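Local coordinates for protein metalloprotease stcE (Escherichia coli, PDB 4DNY) that probably cleaves O-glycosylated, mucin-type proteins as a secreted zinc metalloprotease of the metzincin group, a chemistry linked to bacterial adhesion and immune evasion, at residues V55-A60 against V81-S86; Y69-P74 against G115-S120; G62-D67 against A87-T92. All coordinates share one frame; numbering follows the deposited sequence. Where two conformers were deposited one is given.

Contact 1: residues V55-A60 against V81-S86; sequences VEIHTA and VRFVSS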
loop_
_atom_site.group_PDB
_atom_site.type_symbol
_atom_site.label_atom_id
_atom_site.label_comp_id
_atom_site.label_asym_id
_atom_site.label_seq_id
_atom_site.Cartn_x
_atom_site.Cartn_y
_atom_site.Cartn_z
ATOM N N VAL A 55 2.567 1.671 -6.275
ATOM C CA VAL A 55 2.464 2.843 -5.382
ATOM C C VAL A 55 3.337 2.538 -4.187
ATOM O O VAL A 55 3.206 1.444 -3.583
ATOM C CB VAL A 55 1.033 3.107 -4.943
ATOM C CG1 VAL A 55 0.977 4.072 -3.733
ATOM C CG2 VAL A 55 0.166 3.672 -6.125
ATOM N N GLU A 56 4.196 3.476 -3.790
ATOM C CA GLU A 56 5.109 3.302 -2.646
ATOM C C GLU A 56 4.787 4.429 -1.651
ATOM O O GLU A 56 4.935 5.613 -1.997
ATOM C CB GLU A 56 6.575 3.359 -3.083
ATOM C CG GLU A 56 7.520 3.252 -1.894
ATOM C CD GLU A 56 8.981 2.982 -2.299
ATOM O OE1 GLU A 56 9.244 2.231 -3.249
ATOM O OE2 GLU A 56 9.843 3.504 -1.650
ATOM N N ILE A 57 4.359 4.037 -0.465
ATOM C CA ILE A 57 3.917 4.963 0.562
ATOM C C ILE A 57 4.950 5.076 1.631
ATOM O O ILE A 57 5.431 4.068 2.168
ATOM C CB ILE A 57 2.605 4.440 1.172
ATOM C CG1 ILE A 57 1.488 4.511 0.141
ATOM C CG2 ILE A 57 2.224 5.209 2.501
ATOM C CD1 ILE A 57 0.225 3.638 0.493
ATOM N N HIS A 58 5.344 6.317 1.915
ATOM C CA HIS A 58 6.338 6.596 2.981
ATOM C C HIS A 58 5.656 7.356 4.096
ATOM O O HIS A 58 5.330 8.534 3.939
ATOM C CB HIS A 58 7.438 7.483 2.443
ATOM C CG HIS A 58 8.314 6.826 1.438
ATOM N ND1 HIS A 58 9.263 7.547 0.727
ATOM C CD2 HIS A 58 8.276 5.585 0.888
ATOM C CE1 HIS A 58 9.870 6.701 -0.099
ATOM N NE2 HIS A 58 9.286 5.506 -0.039
ATOM N N THR A 59 5.388 6.682 5.234
ATOM C CA THR A 59 4.922 7.377 6.432
ATOM C C THR A 59 6.150 7.844 7.219
ATOM O O THR A 59 7.226 7.205 7.138
ATOM C CB THR A 59 4.026 6.502 7.263
ATOM O OG1 THR A 59 4.665 5.252 7.465
ATOM C CG2 THR A 59 2.625 6.296 6.586
ATOM N N ALA A 60 6.006 8.908 7.970
ATOM C CA ALA A 60 7.115 9.470 8.745
ATOM C C ALA A 60 6.558 10.201 9.916
ATOM O O ALA A 60 5.342 10.410 10.015
ATOM C CB ALA A 60 7.964 10.419 7.832
ATOM N N VAL A 81 1.807 -2.529 -4.095
ATOM C CA VAL A 81 1.905 -1.436 -3.116
ATOM C C VAL A 81 3.034 -1.749 -2.151
ATOM O O VAL A 81 3.072 -2.845 -1.574
ATOM C CB VAL A 81 0.579 -1.202 -2.314
ATOM C CG1 VAL A 81 0.749 -0.022 -1.347
ATOM C CG2 VAL A 81 -0.549 -0.912 -3.322
ATOM N N ARG A 82 3.938 -0.805 -1.978
ATOM C CA ARG A 82 5.027 -0.909 -1.009
ATOM C C ARG A 82 4.830 0.122 0.077
ATOM O O ARG A 82 4.403 1.251 -0.197
ATOM C CB ARG A 82 6.397 -0.682 -1.701
ATOM C CG ARG A 82 7.556 -0.875 -0.732
ATOM C CD ARG A 82 8.879 -0.714 -1.401
ATOM N NE ARG A 82 9.132 -1.785 -2.393
ATOM C CZ ARG A 82 9.373 -1.596 -3.677
ATOM N NH1 ARG A 82 9.367 -0.338 -4.181
ATOM N NH2 ARG A 82 9.650 -2.608 -4.512
ATOM N N PHE A 83 5.091 -0.251 1.324
ATOM C CA PHE A 83 5.087 0.687 2.489
ATOM C C PHE A 83 6.468 0.747 3.067
ATOM O O PHE A 83 7.100 -0.294 3.241
ATOM C CB PHE A 83 4.145 0.210 3.584
ATOM C CG PHE A 83 2.708 0.303 3.210
ATOM C CD1 PHE A 83 1.966 1.397 3.560
ATOM C CD2 PHE A 83 2.077 -0.732 2.505
ATOM C CE1 PHE A 83 0.629 1.489 3.187
ATOM C CE2 PHE A 83 0.731 -0.652 2.173
ATOM C CZ PHE A 83 0.027 0.460 2.506
ATOM N N VAL A 84 6.918 1.962 3.386
ATOM C CA VAL A 84 8.121 2.189 4.160
ATOM C C VAL A 84 7.842 3.145 5.283
ATOM O O VAL A 84 7.473 4.299 5.023
ATOM C CB VAL A 84 9.295 2.740 3.260
ATOM C CG1 VAL A 84 10.571 2.891 4.107
ATOM C CG2 VAL A 84 9.480 1.872 2.036
ATOM N N SER A 85 7.913 2.666 6.523
ATOM C CA SER A 85 7.594 3.505 7.681
ATOM C C SER A 85 8.858 4.068 8.334
ATOM O O SER A 85 9.749 3.326 8.758
ATOM C CB SER A 85 6.857 2.722 8.737
ATOM O OG SER A 85 6.793 3.528 9.911
ATOM N N SER A 86 8.872 5.385 8.488
ATOM C CA SER A 86 9.857 6.031 9.377
ATOM C C SER A 86 9.095 6.774 10.482
ATOM O O SER A 86 9.613 7.696 11.110
ATOM C CB SER A 86 10.839 6.936 8.588
ATOM O OG SER A 86 10.150 7.902 7.844
#

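Contact 2: residues Y69-P74 against G115-S120; sequences YLPQGP and GQWFRS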
loop_
_atom_site.group_PDB
_atom_site.type_symbol
_atom_site.label_atom_id
_atom_site.label_comp_id
_atom_site.label_asym_id
_atom_site.label_seq_id
_atom_site.Cartn_x
_atom_site.Cartn_y
_atom_site.Cartn_z
ATOM N N TYR A 69 -6.092 1.472 4.164
ATOM C CA TYR A 69 -6.866 0.430 3.509
ATOM C C TYR A 69 -6.421 0.213 2.070
ATOM O O TYR A 69 -6.407 1.161 1.272
ATOM C CB TYR A 69 -8.349 0.800 3.509
ATOM C CG TYR A 69 -8.945 0.837 4.911
ATOM C CD1 TYR A 69 -9.527 -0.271 5.469
ATOM C CD2 TYR A 69 -8.877 2.016 5.672
ATOM C CE1 TYR A 69 -10.099 -0.212 6.737
ATOM C CE2 TYR A 69 -9.432 2.073 6.947
ATOM C CZ TYR A 69 -10.014 0.924 7.467
ATOM O OH TYR A 69 -10.571 0.961 8.751
ATOM N N LEU A 70 -6.094 -1.032 1.705
ATOM C CA LEU A 70 -5.825 -1.295 0.306
ATOM C C LEU A 70 -7.161 -1.453 -0.466
ATOM O O LEU A 70 -8.093 -2.024 0.049
ATOM C CB LEU A 70 -4.939 -2.540 0.185
ATOM C CG LEU A 70 -3.560 -2.492 0.812
ATOM C CD1 LEU A 70 -2.711 -3.655 0.238
ATOM C CD2 LEU A 70 -2.813 -1.185 0.485
ATOM N N PRO A 71 -7.237 -0.884 -1.670
ATOM C CA PRO A 71 -8.481 -0.975 -2.454
ATOM C C PRO A 71 -8.751 -2.371 -3.010
ATOM O O PRO A 71 -7.831 -3.206 -3.102
ATOM C CB PRO A 71 -8.234 0.028 -3.550
ATOM C CG PRO A 71 -6.701 0.000 -3.782
ATOM C CD PRO A 71 -6.165 -0.182 -2.406
ATOM N N GLN A 72 -9.998 -2.614 -3.452
ATOM C CA GLN A 72 -10.350 -3.810 -4.163
ATOM C C GLN A 72 -10.936 -3.413 -5.508
ATOM O O GLN A 72 -11.542 -2.363 -5.630
ATOM C CB GLN A 72 -11.392 -4.620 -3.393
ATOM C CG GLN A 72 -10.925 -5.180 -2.073
ATOM C CD GLN A 72 -9.974 -6.368 -2.227
ATOM O OE1 GLN A 72 -10.166 -7.209 -3.103
ATOM N NE2 GLN A 72 -9.036 -6.485 -1.314
ATOM N N GLY A 73 -10.769 -4.276 -6.507
ATOM C CA GLY A 73 -11.401 -4.070 -7.805
ATOM C C GLY A 73 -10.637 -4.713 -8.910
ATOM O O GLY A 73 -9.426 -4.972 -8.811
ATOM N N PRO A 74 -11.322 -4.936 -10.018
ATOM C CA PRO A 74 -10.756 -5.637 -11.135
ATOM C C PRO A 74 -9.495 -5.000 -11.736
ATOM O O PRO A 74 -8.539 -5.723 -12.080
ATOM C CB PRO A 74 -11.905 -5.628 -12.168
ATOM C CG PRO A 74 -13.120 -5.371 -11.428
ATOM C CD PRO A 74 -12.765 -4.629 -10.192
ATOM N N GLY A 115 -7.795 -11.009 -7.986
ATOM C CA GLY A 115 -8.820 -10.478 -7.084
ATOM C C GLY A 115 -8.467 -10.465 -5.609
ATOM O O GLY A 115 -9.316 -10.184 -4.754
ATOM N N GLN A 116 -7.214 -10.772 -5.252
ATOM C CA GLN A 116 -6.786 -10.820 -3.855
ATOM C C GLN A 116 -5.375 -10.210 -3.688
ATOM O O GLN A 116 -4.478 -10.504 -4.446
ATOM C CB GLN A 116 -6.776 -12.259 -3.362
ATOM C CG GLN A 116 -6.505 -12.438 -1.854
ATOM C CD GLN A 116 -6.543 -13.882 -1.430
ATOM O OE1 GLN A 116 -7.580 -14.527 -1.432
ATOM N NE2 GLN A 116 -5.361 -14.420 -1.108
ATOM N N TRP A 117 -5.181 -9.442 -2.601
ATOM C CA TRP A 117 -3.882 -8.975 -2.232
ATOM C C TRP A 117 -3.064 -10.083 -1.568
ATOM O O TRP A 117 -3.585 -10.814 -0.682
ATOM C CB TRP A 117 -3.956 -7.804 -1.228
ATOM C CG TRP A 117 -4.414 -6.520 -1.840
ATOM C CD1 TRP A 117 -5.635 -5.974 -1.718
ATOM C CD2 TRP A 117 -3.666 -5.690 -2.733
ATOM N NE1 TRP A 117 -5.702 -4.805 -2.458
ATOM C CE2 TRP A 117 -4.485 -4.604 -3.076
ATOM C CE3 TRP A 117 -2.339 -5.742 -3.273
ATOM C CZ2 TRP A 117 -4.062 -3.612 -3.967
ATOM C CZ3 TRP A 117 -1.911 -4.766 -4.122
ATOM C CH2 TRP A 117 -2.782 -3.682 -4.453
ATOM N N PHE A 118 -1.806 -10.232 -1.977
ATOM C CA PHE A 118 -0.834 -11.097 -1.355
ATOM C C PHE A 118 0.264 -10.230 -0.737
ATOM O O PHE A 118 0.801 -9.371 -1.404
ATOM C CB PHE A 118 -0.231 -12.053 -2.377
ATOM C CG PHE A 118 -1.206 -13.059 -2.865
ATOM C CD1 PHE A 118 -1.273 -14.305 -2.282
ATOM C CD2 PHE A 118 -2.074 -12.753 -3.886
ATOM C CE1 PHE A 118 -2.221 -15.228 -2.716
ATOM C CE2 PHE A 118 -3.048 -13.685 -4.289
ATOM C CZ PHE A 118 -3.083 -14.902 -3.708
ATOM N N ARG A 119 0.597 -10.481 0.513
ATOM C CA ARG A 119 1.683 -9.818 1.200
ATOM C C ARG A 119 2.950 -10.662 1.132
ATOM O O ARG A 119 2.966 -11.837 1.467
ATOM C CB ARG A 119 1.293 -9.526 2.665
ATOM C CG ARG A 119 2.308 -8.648 3.371
ATOM C CD ARG A 119 1.864 -8.309 4.804
ATOM N NE ARG A 119 1.935 -9.416 5.715
ATOM C CZ ARG A 119 3.105 -9.833 6.229
ATOM N NH1 ARG A 119 4.251 -9.209 5.896
ATOM N NH2 ARG A 119 3.142 -10.835 7.067
ATOM N N SER A 120 4.032 -10.043 0.694
ATOM C CA SER A 120 5.345 -10.685 0.655
ATOM C C SER A 120 5.757 -11.137 2.028
ATOM O O SER A 120 5.769 -10.368 2.967
ATOM C CB SER A 120 6.357 -9.719 0.081
ATOM O OG SER A 120 7.638 -10.336 0.007
HETATM O O HOH W 1 -7.622 -8.932 -0.856
#

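Contact 3: residues G62-D67 against A87-T92; sequences GRWVRD and AGYSST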
loop_
_atom_site.group_PDB
_atom_site.type_symbol
_atom_site.label_atom_id
_atom_site.label_comp_id
_atom_site.label_asym_id
_atom_site.label_seq_id
_atom_site.Cartn_x
_atom_site.Cartn_y
_atom_site.Cartn_z
ATOM N N GLY A 62 5.199 13.093 11.797
ATOM C CA GLY A 62 4.465 14.239 11.286
ATOM C C GLY A 62 3.705 13.959 10.002
ATOM O O GLY A 62 3.127 14.898 9.423
ATOM N N ARG A 63 3.756 12.726 9.537
ATOM C CA ARG A 63 3.198 12.352 8.231
ATOM C C ARG A 63 2.706 10.927 8.292
ATOM O O ARG A 63 3.300 10.014 7.686
ATOM C CB ARG A 63 4.286 12.509 7.177
ATOM C CG ARG A 63 3.780 12.374 5.741
ATOM C CD ARG A 63 4.812 11.682 4.853
ATOM N NE ARG A 63 6.081 12.382 4.889
ATOM C CZ ARG A 63 7.249 11.875 4.518
ATOM N NH1 ARG A 63 8.334 12.626 4.574
ATOM N NH2 ARG A 63 7.362 10.632 4.085
ATOM N N TRP A 64 1.626 10.743 9.045
ATOM C CA TRP A 64 1.152 9.425 9.500
ATOM C C TRP A 64 -0.342 9.380 9.612
ATOM O O TRP A 64 -0.965 10.399 9.899
ATOM C CB TRP A 64 1.785 9.112 10.869
ATOM C CG TRP A 64 1.211 8.017 11.685
ATOM C CD1 TRP A 64 1.590 6.679 11.666
ATOM C CD2 TRP A 64 0.133 8.119 12.640
ATOM N NE1 TRP A 64 0.772 5.963 12.521
ATOM C CE2 TRP A 64 -0.093 6.822 13.162
ATOM C CE3 TRP A 64 -0.644 9.180 13.094
ATOM C CZ2 TRP A 64 -1.041 6.569 14.093
ATOM C CZ3 TRP A 64 -1.614 8.937 14.030
ATOM C CH2 TRP A 64 -1.824 7.645 14.538
ATOM N N VAL A 65 -0.924 8.223 9.334
ATOM C CA VAL A 65 -2.274 7.948 9.760
ATOM C C VAL A 65 -2.334 6.570 10.364
ATOM O O VAL A 65 -1.487 5.733 10.035
ATOM C CB VAL A 65 -3.289 7.929 8.565
ATOM C CG1 VAL A 65 -3.516 9.400 8.108
ATOM C CG2 VAL A 65 -2.829 6.990 7.427
ATOM N N ARG A 66 -3.314 6.347 11.222
ATOM C CA ARG A 66 -3.447 5.067 11.927
ATOM C C ARG A 66 -3.814 3.896 11.058
ATOM O O ARG A 66 -3.225 2.857 11.208
ATOM C CB ARG A 66 -4.463 5.217 13.045
ATOM C CG ARG A 66 -4.400 4.064 13.996
ATOM C CD ARG A 66 -5.472 4.185 15.030
ATOM N NE ARG A 66 -6.727 3.722 14.424
ATOM C CZ ARG A 66 -7.942 3.807 14.950
ATOM N NH1 ARG A 66 -8.129 4.359 16.152
ATOM N NH2 ARG A 66 -8.980 3.330 14.255
ATOM N N ASP A 67 -4.810 4.071 10.201
ATOM C CA ASP A 67 -5.369 2.969 9.448
ATOM C C ASP A 67 -5.219 3.251 8.003
ATOM O O ASP A 67 -5.550 4.314 7.558
ATOM C CB ASP A 67 -6.866 2.765 9.748
ATOM C CG ASP A 67 -7.134 2.409 11.223
ATOM O OD1 ASP A 67 -6.325 1.727 11.843
ATOM O OD2 ASP A 67 -8.210 2.800 11.732
ATOM N N ALA A 87 7.846 6.353 10.728
ATOM C CA ALA A 87 6.971 6.976 11.747
ATOM C C ALA A 87 7.049 6.166 13.047
ATOM O O ALA A 87 6.855 4.953 13.017
ATOM C CB ALA A 87 5.536 7.006 11.276
ATOM N N GLY A 88 7.291 6.844 14.148
ATOM C CA GLY A 88 7.290 6.198 15.470
ATOM C C GLY A 88 5.992 5.511 15.786
ATOM O O GLY A 88 5.984 4.380 16.311
ATOM N N TYR A 89 4.865 6.145 15.466
ATOM C CA TYR A 89 3.570 5.503 15.630
ATOM C C TYR A 89 3.357 4.385 14.645
ATOM O O TYR A 89 3.727 4.502 13.484
ATOM C CB TYR A 89 2.381 6.490 15.505
ATOM C CG TYR A 89 2.289 7.566 16.559
ATOM C CD1 TYR A 89 2.535 7.302 17.871
ATOM C CD2 TYR A 89 1.860 8.805 16.218
ATOM C CE1 TYR A 89 2.405 8.293 18.852
ATOM C CE2 TYR A 89 1.743 9.807 17.202
ATOM C CZ TYR A 89 2.004 9.537 18.504
ATOM O OH TYR A 89 1.893 10.529 19.471
ATOM N N SER A 90 2.750 3.312 15.094
ATOM C CA SER A 90 2.427 2.216 14.210
ATOM C C SER A 90 1.146 2.503 13.437
ATOM O O SER A 90 0.323 3.317 13.870
ATOM C CB SER A 90 2.284 0.888 14.996
ATOM O OG SER A 90 1.165 0.868 15.887
ATOM N N SER A 91 0.973 1.802 12.335
ATOM C CA SER A 91 -0.209 1.877 11.495
ATOM C C SER A 91 -0.700 0.427 11.281
ATOM O O SER A 91 0.065 -0.501 11.412
ATOM C CB SER A 91 0.076 2.507 10.153
ATOM O OG SER A 91 0.494 3.862 10.294
ATOM N N THR A 92 -1.959 0.305 10.922
ATOM C CA THR A 92 -2.521 -0.997 10.543
ATOM C C THR A 92 -2.826 -0.891 9.057
ATOM O O THR A 92 -3.519 0.069 8.636
ATOM C CB THR A 92 -3.802 -1.344 11.314
ATOM O OG1 THR A 92 -3.481 -1.387 12.725
ATOM C CG2 THR A 92 -4.328 -2.703 10.827
HETATM O O HOH W 2 -3.338 1.020 13.997
#

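Contact 1: residues V55-A60 against V81-S86
Glu56 and Arg82 meet across two neighbouring strands, where Glu56 OE1 and Arg82 NH1 form a salt bridge at 2.7 Å, NH1 donating. The donor comes to the anti side of OE1, 32° out of the carboxylate plane, while the oxygen lies in the guanidinium plane; the two flat groups stand 86° apart. Arg82 leaves the strand extended; the bend at chi3 (-66°) turns NE away from Glu56, and NH1, on the far side of CZ, is the nitrogen that comes back to OE1. The other oxygen, Glu56 OE2, accepts from His58 NE2 at 2.6 Å through its anti lone pair, with OE2 in the imidazole plane. Both carboxylate oxygens are therefore held, and OE1 has a second cationic partner in Lys25 of strand 25-28, a setting that would favour the ionised carboxylate. Val84 packs beside this network, its CB 3.8 Å from His58 CD2.

These contacts decorate a parallel strand pair in the five-stranded mixed sheet of the beta-sandwich domain, with axes 4.6 Å apart and the register running from Val55-Val81 to Thr59-Ser85. Backbone bonds alternate between the strands: Arg82 N to Val55 O, Ile57 N to Arg82 O, Val84 N to Ile57 O, then a weak one from Thr59 N to Val84 O.

Val55, Ile57 and Val81 on the opposite face pack on helix 43-49, while Phe83 meets Leu70. Ile57 and Phe83 run side by side in the same direction; Ile57 CD1 comes 3.5 Å from Phe83 CE1 and also touches Val81 CG1 at 4.1 Å. Toward the strand ends, Thr59 O accepts from Ser86 N, which is 2.8 Å from it and above the carbonyl plane; Ser86 OG, in one of its two conformers, adds a second bond to Thr59 O at 3.1 Å.

Contact 2: residues Y69-P74 against G115-S120
Leu70 and Trp117 bring together an irregular backbone and an edge strand, their CA atoms 8.3 Å apart, so side chains and one carbonyl bridge the gap. The loop follows strand 67-69, the outermost strand of the three-stranded sheet, whereas Trp117 belongs to 116-119 at the margin of the five-stranded sheet; the contact thus joins the two layers of the beta-sandwich domain.

The indole is the central group. Leu70 lies over one face, with CD1 3.8 Å from the centroid of the five-membered ring and 14° off its normal, a CH-pi contact. Leu70 CB reaches the same ring, 3.6 Å from Trp117 NE1. Pro71 works at the rim: its carbonyl O accepts from Trp117 NE1 at 2.7 Å with an N-H...O angle of 165°, and it lies close to the ring plane, fixing the indole's rotation. Tyr112 adds an edge-to-face ring contact to Trp117, and Ile45 of helix 43-49 packs on Leu70 and Pro71.

Gln72 runs counter to the indole alongside its edge, its amide plane nearly perpendicular to the ring and NE2, near the ring plane, 3.5 Å from Trp117 CD1. The chain bends at chi2 (-74°), turning CD back toward the strand; OE1 is hydrogen-bonded to Tyr112 OH. A water accepts from Gln72 NE2 at 2.9 Å and from the backbone Trp117 N at 3.0 Å.

Contact 3: residues G62-D67 against A87-T92
Ala87 opens the second segment by setting its CB 4.0 Å from Trp64 CD1, beside the indole that dominates this contact. Chi1 of Trp64 puts CG anti to the backbone N, on the side of residues 87-91.

Tyr89 follows, and its CB lies over one face of Trp64, 3.6 Å from the centroid of the five-membered ring, a CH-pi contact. The phenol ring stands over the six-membered ring, its edge toward the indole face, with centroids 5.0 Å apart and planes at 55°. The face away from Tyr89 is met by the backbone N of Arg66, so the indole is sandwiched between its own loop and the tyrosine.

Ser90 contributes its carbonyl: Trp64 NE1 donates to Ser90 O at 3.0 Å. The oxygen sits in the indole plane, but NE1 stands well above the carbonyl plane, and the N-H...O angle is a bent 148°. Ser91 then sends OG to Val65 O at 2.7 Å; its chi1 of -63° puts OG anti to its own carbonyl carbon, facing the other backbone.

With Thr92 the backbones pair regularly. Thr92 N donates to Arg66 O at 2.9 Å, and a water bound to Thr92 OG1 makes a weak bond to the same carbonyl. Asp67 and Thr92 point the same way, while the carboxylate is engaged along its own segment, Arg66 NH2 to Asp67 OD2 at 2.7 Å. The Asp67-Thr92 bridge is parallel and marks where strands 67-69 and 91-95 begin to pair in the three-stranded mixed sheet of the beta-sandwich domain.

Contact 1 is the only one of the three built from two long paired strands; its apolar face looks into the interior, where Phe83 and Val81 touch Leu70 and Trp117 of contact 2. Contact 2 is the buried junction between layers, relying on an indole gripped by a carbonyl and a leucine instead of a strand ladder. Contact 3 lies farther out, its centre about 13 Å from the centre of the chain, and mixes exposed aromatic packing with serine and backbone bonds. It continues from the strand ends of contact 1, with Ala87 CB packing on Ala60 and Arg63 NH2 reaching His58 O, whereas contacts 2 and 3 meet only through sequence adjacency.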